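Xylose isomerase-like TIM barrel domain-containing protein (Thermus thermophilus, PDB 3AYV) is a zinc-binding TIM-barrel protein of uncertain function, possibly a phosphodiester hydrolase acting on abasic DNA and possibly involved in protection against oxidative stress. Local coordinates at residues 29-32 with 33-36; 71-74 with 75-79; 78-81 with 82-85; 123-126 with 127-130. All blocks are in the same frame, centred on the assembly; numbering follows the deposited sequence.

Contact 1 (29-32 with 33-36)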
# COMPACT_ATOMS: atom_id res chain seq x y z
N TYR A 29 -3.18 -4.42 7.71
CA TYR A 29 -2.84 -3.09 8.18
C TYR A 29 -2.58 -3.12 9.67
O TYR A 29 -3.38 -3.64 10.46
CB TYR A 29 -3.95 -2.11 7.82
CG TYR A 29 -3.94 -0.85 8.66
CD1 TYR A 29 -3.03 0.18 8.42
CD2 TYR A 29 -4.89 -0.66 9.67
CE1 TYR A 29 -3.03 1.35 9.18
CE2 TYR A 29 -4.92 0.51 10.44
CZ TYR A 29 -3.99 1.51 10.19
OH TYR A 29 -4.05 2.68 10.95
N LEU A 30 -1.44 -2.57 10.07
CA LEU A 30 -0.99 -2.67 11.45
C LEU A 30 -1.55 -1.50 12.27
O LEU A 30 -0.87 -0.47 12.43
CB LEU A 30 0.54 -2.77 11.52
CG LEU A 30 1.17 -3.88 10.65
CD1 LEU A 30 2.71 -3.90 10.81
CD2 LEU A 30 0.62 -5.24 11.05
N ASP A 31 -2.77 -1.67 12.78
CA ASP A 31 -3.41 -0.69 13.70
C ASP A 31 -2.38 -0.22 14.73
O ASP A 31 -1.82 -1.03 15.51
CB ASP A 31 -4.63 -1.28 14.46
CG ASP A 31 -5.71 -1.83 13.54
OD1 ASP A 31 -5.47 -2.86 12.86
OD2 ASP A 31 -6.82 -1.25 13.52
N PRO A 32 -2.09 1.10 14.74
CA PRO A 32 -1.11 1.62 15.71
C PRO A 32 -1.45 1.27 17.17
O PRO A 32 -0.56 0.98 17.95
CB PRO A 32 -1.21 3.15 15.51
CG PRO A 32 -1.70 3.31 14.10
CD PRO A 32 -2.55 2.12 13.79
N ALA A 33 -2.74 1.31 17.52
CA ALA A 33 -3.18 0.98 18.88
C ALA A 33 -2.86 -0.47 19.27
O ALA A 33 -2.81 -0.79 20.46
CB ALA A 33 -4.68 1.21 19.03
N LEU A 34 -2.64 -1.33 18.27
CA LEU A 34 -2.44 -2.77 18.48
C LEU A 34 -1.01 -3.24 18.31
O LEU A 34 -0.75 -4.44 18.38
CB LEU A 34 -3.35 -3.59 17.59
CG LEU A 34 -4.85 -3.36 17.72
CD1 LEU A 34 -5.61 -4.26 16.75
CD2 LEU A 34 -5.36 -3.53 19.18
N LEU A 35 -0.07 -2.31 18.11
CA LEU A 35 1.31 -2.68 17.78
C LEU A 35 2.01 -3.47 18.88
O LEU A 35 2.84 -4.32 18.58
CB LEU A 35 2.15 -1.46 17.37
CG LEU A 35 1.93 -0.98 15.92
CD1 LEU A 35 2.58 0.41 15.71
CD2 LEU A 35 2.48 -2.00 14.89
N GLU A 36 1.66 -3.20 20.13
CA GLU A 36 2.30 -3.85 21.27
C GLU A 36 1.60 -5.17 21.70
O GLU A 36 2.00 -5.79 22.67
CB GLU A 36 2.36 -2.88 22.46
CG GLU A 36 2.92 -1.49 22.12
CD GLU A 36 4.34 -1.23 22.61
OE1 GLU A 36 4.51 -0.23 23.35
OE2 GLU A 36 5.28 -2.00 22.27
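The carboxylate of Asp31 is the flat group that meets residues 33-36: Leu34 CD1 lies 4.0 Å from Asp31 CG, and within this turn the carboxylate meets only that methyl, its polar partners lying outside. The other flat group, the Tyr29 ring, carries the backbone N of Asp31 over one face, 3.8 Å above the plane and displaced toward the rim. The two side chains Asp31 and Leu34 run side by side and point the same way, which brings Asp31 CB to 3.9 Å from Leu34 CG. Both have their CG beside the backbone N (chi1 -57° in Asp31, -58° in Leu34), and on this turn that shared rotation sets them alongside one another.

The backbone sets this spacing. Leu34 N donates to Asp31 O over 2.9 Å, arriving from above the carbonyl plane, 56° out of it, consistent with the 3-10 turn that begins at Pro32. A weak bond of 3.3 Å from Leu35 N to Pro32 O carries the turn one residue further. Just before it, Leu30 is the centre of an inverse gamma turn.

On a different side of the turn Leu35 folds back over the chain, with CD2 4.0 Å from Leu30 CB and CD1 3.9 Å from Pro32 CA. Leu35 also packs on Phe80 of helix 68-87, while Leu30 lies about 6 Å, side chain to side chain, from the zinc ligand His55.

Chemically the turn is divided: Leu30 and Leu35 bury their hydrocarbon, whereas the charged end of Asp31 looks outside these residues for its partners, OD2 being hydrogen-bonded to Ser10 OG.

Contact 2 (71-74 with 75-79)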
# COMPACT_ATOMS: atom_id res chain seq x y z
N ARG A 71 7.65 13.70 13.54
CA ARG A 71 8.74 13.03 12.81
C ARG A 71 9.26 11.84 13.60
O ARG A 71 9.48 10.78 13.03
CB ARG A 71 9.89 13.99 12.54
CG ARG A 71 9.52 15.16 11.60
CD ARG A 71 10.77 15.81 10.95
NE ARG A 71 11.72 16.39 11.91
CZ ARG A 71 11.66 17.65 12.37
NH1 ARG A 71 10.68 18.48 12.00
NH2 ARG A 71 12.58 18.08 13.22
N GLY A 72 9.49 12.05 14.90
CA GLY A 72 9.97 11.00 15.81
C GLY A 72 9.00 9.82 15.89
O GLY A 72 9.40 8.64 15.77
N LEU A 73 7.73 10.13 16.11
CA LEU A 73 6.67 9.11 16.16
C LEU A 73 6.58 8.31 14.85
O LEU A 73 6.44 7.06 14.87
CB LEU A 73 5.32 9.78 16.48
CG LEU A 73 4.14 8.80 16.51
CD1 LEU A 73 4.18 7.78 17.71
CD2 LEU A 73 2.81 9.55 16.48
N THR A 74 6.64 9.03 13.73
CA THR A 74 6.55 8.41 12.40
C THR A 74 7.68 7.39 12.21
O THR A 74 7.43 6.26 11.78
CB THR A 74 6.62 9.47 11.26
OG1 THR A 74 5.53 10.40 11.43
CG2 THR A 74 6.44 8.81 9.89
N LEU A 75 8.90 7.81 12.53
CA LEU A 75 10.03 6.88 12.44
C LEU A 75 9.81 5.65 13.32
O LEU A 75 9.99 4.51 12.82
CB LEU A 75 11.35 7.59 12.76
CG LEU A 75 12.62 6.75 12.55
CD1 LEU A 75 12.71 6.26 11.09
CD2 LEU A 75 13.85 7.59 12.95
N ARG A 76 9.40 5.85 14.58
CA ARG A 76 9.13 4.72 15.50
C ARG A 76 8.03 3.78 14.96
O ARG A 76 8.18 2.54 15.01
CB ARG A 76 8.79 5.20 16.92
CG ARG A 76 9.96 5.82 17.68
CD ARG A 76 9.63 6.12 19.18
NE ARG A 76 8.45 6.96 19.45
CZ ARG A 76 8.46 8.29 19.53
NH1 ARG A 76 9.57 8.99 19.32
NH2 ARG A 76 7.34 8.95 19.78
N ARG A 77 6.96 4.37 14.41
CA ARG A 77 5.86 3.60 13.82
C ARG A 77 6.29 2.73 12.62
O ARG A 77 5.88 1.54 12.51
CB ARG A 77 4.72 4.54 13.39
CG ARG A 77 3.93 5.15 14.56
CD ARG A 77 2.97 4.15 15.13
NE ARG A 77 2.09 4.69 16.17
CZ ARG A 77 2.12 4.35 17.45
NH1 ARG A 77 3.03 3.47 17.90
NH2 ARG A 77 1.23 4.86 18.29
N LEU A 78 7.08 3.31 11.71
CA LEU A 78 7.55 2.57 10.55
C LEU A 78 8.51 1.42 10.96
O LEU A 78 8.36 0.29 10.49
CB LEU A 78 8.23 3.48 9.53
CG LEU A 78 7.29 4.54 8.92
CD1 LEU A 78 8.08 5.38 7.95
CD2 LEU A 78 6.11 3.85 8.18
N LEU A 79 9.45 1.73 11.83
CA LEU A 79 10.45 0.73 12.29
C LEU A 79 9.81 -0.42 13.09
O LEU A 79 10.10 -1.60 12.84
CB LEU A 79 11.55 1.42 13.09
CG LEU A 79 12.46 2.38 12.29
CD1 LEU A 79 13.41 3.09 13.27
CD2 LEU A 79 13.26 1.65 11.21
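Residues 71-74 and 75-79 form consecutive turns of one alpha-helix, their i to i+4 bonds running from Arg71 to Leu78 without a break; the shortest, Arg77 N to Leu73 O, measures 2.8 Å with an N-H...O angle of 160°. Over this backbone Leu73 meets two arginines, one three and one four residues ahead.

Arg77 turns its guanidinium so that Leu73 CD1 sits over the centre of one face, 3.9 Å above the plane. Its CG lies 3.2 Å from Leu73 O because chi1 puts it beside the backbone N, and the bend at chi2 (-77°) then turns the rest of the chain so that the guanidinium comes to Leu73 CD1. Leu73 contributes by holding CG anti to its own N, a rotation that carries the methyl toward the following turn.

Arg76 meets Leu73 differently. The side chains cross at about a right angle, and the guanidinium lies flat against the backbone: Leu73 CA and Gly72 O both stand over the same face, the oxygen 3.5 Å above the plane. That oxygen is above the group, not in line with its N-H bonds, and it already accepts from Arg76 N. Arg76 NH1 comes to 3.6 Å from Gly72 C.

Thr74 faces elsewhere. Its OG1 is hydrogen-bonded to Val70 O and to Asp62 N, and its carbonyl oxygen lies 3.3 Å from Leu78 CG.

Within the beta-alpha-beta unit of strand 52-55, helix 68-87 and strand 92-96, Thr74 thus joins the helix to the loop that precedes it, Arg77 reaches Leu61 of the same loop, and Leu75 packs against Leu121 and Val122 of helix 120-129.

Contact 3 (78-81 with 82-85)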
# COMPACT_ATOMS: atom_id res chain seq x y z
N LEU A 78 7.08 3.31 11.71
CA LEU A 78 7.55 2.57 10.55
C LEU A 78 8.51 1.42 10.96
O LEU A 78 8.36 0.29 10.49
CB LEU A 78 8.23 3.48 9.53
CG LEU A 78 7.29 4.54 8.92
CD1 LEU A 78 8.08 5.38 7.95
CD2 LEU A 78 6.11 3.85 8.18
N LEU A 79 9.45 1.73 11.83
CA LEU A 79 10.45 0.73 12.29
C LEU A 79 9.81 -0.42 13.09
O LEU A 79 10.10 -1.60 12.84
CB LEU A 79 11.55 1.42 13.09
CG LEU A 79 12.46 2.38 12.29
CD1 LEU A 79 13.41 3.09 13.27
CD2 LEU A 79 13.26 1.65 11.21
N PHE A 80 8.89 -0.09 13.99
CA PHE A 80 8.21 -1.12 14.78
C PHE A 80 7.29 -1.95 13.90
O PHE A 80 7.28 -3.20 14.00
CB PHE A 80 7.47 -0.53 15.98
CG PHE A 80 7.17 -1.56 17.05
CD1 PHE A 80 8.14 -2.50 17.42
CD2 PHE A 80 5.92 -1.62 17.64
CE1 PHE A 80 7.86 -3.47 18.38
CE2 PHE A 80 5.64 -2.58 18.62
CZ PHE A 80 6.60 -3.50 18.99
N GLY A 81 6.57 -1.28 13.00
CA GLY A 81 5.73 -1.96 12.02
C GLY A 81 6.56 -2.95 11.20
O GLY A 81 6.08 -4.06 10.90
N LEU A 82 7.78 -2.56 10.84
CA LEU A 82 8.65 -3.47 10.07
C LEU A 82 9.04 -4.69 10.93
O LEU A 82 9.04 -5.82 10.43
CB LEU A 82 9.91 -2.77 9.52
CG LEU A 82 9.74 -1.93 8.24
CD1 LEU A 82 11.01 -1.14 7.99
CD2 LEU A 82 9.34 -2.77 7.00
N ASP A 83 9.35 -4.47 12.20
CA ASP A 83 9.57 -5.60 13.14
C ASP A 83 8.42 -6.60 13.13
O ASP A 83 8.62 -7.83 13.01
CB ASP A 83 9.81 -5.11 14.56
CG ASP A 83 11.14 -4.42 14.74
OD1 ASP A 83 12.08 -4.67 13.94
OD2 ASP A 83 11.26 -3.61 15.69
N ARG A 84 7.20 -6.09 13.27
CA ARG A 84 6.00 -6.92 13.23
C ARG A 84 5.78 -7.62 11.89
O ARG A 84 5.34 -8.78 11.85
CB ARG A 84 4.77 -6.08 13.61
CG ARG A 84 4.75 -5.64 15.07
CD ARG A 84 4.79 -6.82 16.07
NE ARG A 84 4.37 -6.40 17.41
CZ ARG A 84 4.42 -7.19 18.48
NH1 ARG A 84 4.91 -8.43 18.38
NH2 ARG A 84 3.98 -6.73 19.65
N ALA A 85 6.05 -6.92 10.79
CA ALA A 85 5.96 -7.49 9.45
C ALA A 85 6.85 -8.73 9.35
O ALA A 85 6.42 -9.78 8.85
CB ALA A 85 6.39 -6.44 8.40
O HOH W 1 13.04 -1.85 13.90
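Phe80 touches both Asp83 and Arg84 along helix 68-87, the helical part of a beta-alpha-beta crossover of the TIM barrel. The two partners are turned very differently. Asp83 crosses Phe80 at about a right angle, its carboxylate plane 87° from the ring, and OD2 comes to the ring edge near its plane, 3.7 Å from CD1; an oxygen placed there faces the slightly positive ring hydrogens instead of the pi cloud. Arg84 runs alongside Phe80 in the same direction, with its guanidinium inclined 49° to the ring and NE 4.0 Å from CZ. Phe80 swings its ring forward to these residues by holding CG anti to the backbone N (chi1 -161°).

Beneath the side chains four i to i+4 backbone bonds continue the helix, among them Arg84 N to Phe80 O at 3.0 Å. Leu30 CD1 packs against Gly81 O.

The charges are matched outside these residues. Arg84 forms salt bridges to Glu87 and Asp38, gives NE to Leu35 O and makes a cation-pi contact with Phe41, which together should fix its orientation. Asp83 OD1 is the salt-bridge partner of Arg125 on helix 120-129, and Leu82 packs on Val122 and Leu129 of that helix. With an alanine in place of Asp83, the Arg125 guanidinium would probably lack this counter-charge and the edge of Phe80 its oxygen neighbour.

Asp83 is also linked to the preceding turn through a water, which donates weakly to Asp83 OD1 over 3.0 Å and weakly to Leu79 O over 3.1 Å.

Contact 4 (123-126 with 127-130)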
# COMPACT_ATOMS: atom_id res chain seq x y z
N VAL A 123 14.62 1.98 5.11
CA VAL A 123 15.09 1.09 4.05
C VAL A 123 16.14 0.09 4.61
O VAL A 123 16.12 -1.11 4.28
CB VAL A 123 15.68 1.89 2.87
CG1 VAL A 123 16.34 0.97 1.82
CG2 VAL A 123 14.54 2.67 2.19
N ARG A 124 17.02 0.60 5.47
CA ARG A 124 18.06 -0.25 6.06
C ARG A 124 17.44 -1.34 6.94
O ARG A 124 17.86 -2.52 6.87
CB ARG A 124 19.10 0.57 6.83
CG ARG A 124 19.97 1.47 5.92
CD ARG A 124 20.78 2.47 6.77
NE ARG A 124 21.60 1.77 7.77
CZ ARG A 124 22.49 2.36 8.57
NH1 ARG A 124 22.67 3.68 8.52
NH2 ARG A 124 23.19 1.64 9.44
N ARG A 125 16.42 -0.98 7.73
CA ARG A 125 15.74 -1.95 8.60
C ARG A 125 15.03 -3.03 7.78
O ARG A 125 15.09 -4.22 8.11
CB ARG A 125 14.75 -1.26 9.58
CG ARG A 125 14.12 -2.18 10.64
CD ARG A 125 15.19 -2.92 11.48
NE ARG A 125 14.62 -3.70 12.59
CZ ARG A 125 15.08 -4.88 13.02
NH1 ARG A 125 16.13 -5.45 12.43
NH2 ARG A 125 14.49 -5.52 14.02
N ALA A 126 14.32 -2.60 6.74
CA ALA A 126 13.65 -3.51 5.80
C ALA A 126 14.66 -4.50 5.18
O ALA A 126 14.40 -5.72 5.11
CB ALA A 126 12.92 -2.70 4.71
N ARG A 127 15.82 -3.98 4.80
CA ARG A 127 16.87 -4.80 4.19
C ARG A 127 17.36 -5.85 5.18
O ARG A 127 17.43 -7.06 4.85
CB ARG A 127 18.01 -3.92 3.68
CG ARG A 127 19.14 -4.68 3.01
CD ARG A 127 19.96 -3.84 2.03
NE ARG A 127 20.30 -2.53 2.55
CZ ARG A 127 19.95 -1.37 1.99
NH1 ARG A 127 19.25 -1.32 0.85
NH2 ARG A 127 20.30 -0.25 2.58
N THR A 128 17.66 -5.42 6.41
CA THR A 128 18.08 -6.35 7.48
C THR A 128 17.08 -7.48 7.72
O THR A 128 17.46 -8.67 7.82
CB THR A 128 18.35 -5.60 8.81
OG1 THR A 128 19.45 -4.71 8.61
CG2 THR A 128 18.65 -6.58 9.97
N LEU A 129 15.79 -7.11 7.75
CA LEU A 129 14.70 -8.06 7.96
C LEU A 129 14.29 -8.93 6.76
O LEU A 129 13.55 -9.90 6.93
CB LEU A 129 13.47 -7.32 8.56
CG LEU A 129 13.68 -6.75 9.96
CD1 LEU A 129 12.54 -5.72 10.31
CD2 LEU A 129 13.76 -7.83 11.06
N GLY A 130 14.73 -8.58 5.56
CA GLY A 130 14.36 -9.31 4.37
C GLY A 130 12.95 -8.99 3.90
O GLY A 130 12.33 -9.80 3.22
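A Schellman motif ends helix 120-129, with Gly130 at positive phi (77°) and the side chains of the last two turns folded over one another. Leu129 CD2 lies over one face of the Arg125 guanidinium, 3.4 Å above its plane and displaced toward the rim, while Thr128 CG2 approaches the edge in plane, 3.7 Å from NH1. The bend of Arg125 at chi2 (56°) turns its chain along the helix toward these methyls.

Thr128 also grips the backbone: its N and its OG1 both donate to Arg124 O, from opposite faces of the carbonyl plane, at 2.9 and 3.2 Å. Arg127 reaches backward, its NH1 3.8 Å from Val123 CG1 and its NH2 3.8 Å from Arg124 CG, and forms a salt bridge with Glu156.

Arg125 NH2 is paired with Asp83 of helix 68-87, against which Leu129 packs as well. A leucine in place of Arg125 is likely to strand that aspartate without its cation and to remove the flat surface under Leu129.

Arg125 and Arg127 thus lay their guanidinium groups against hydrocarbon or backbone of their own helix, and spend their charge on acids outside the segment, Asp83 and Glu156 respectively.

In the fold
Contact 1 comes first along the chain, shaping the turn between strand 25-29 and helix 38-47. Contacts 2 and 3 follow on helix 68-87, overlapping at Leu78 and Leu79 with centres about 10 Å apart; contact 4 ends helix 120-129. All four are local turns in series: none encloses or crosses another, and none closes a long loop. Helix 68-87 is the common member. Toward contact 1, Arg77 packs on Pro32 and Leu35, and Arg84 bonds to Leu35 O. Toward contact 4, Leu79 touches Arg125, which Asp83 pairs by charge. Contacts 1 and 4, about 20 Å apart between centres, are therefore joined across the barrel's outer layer through this helix.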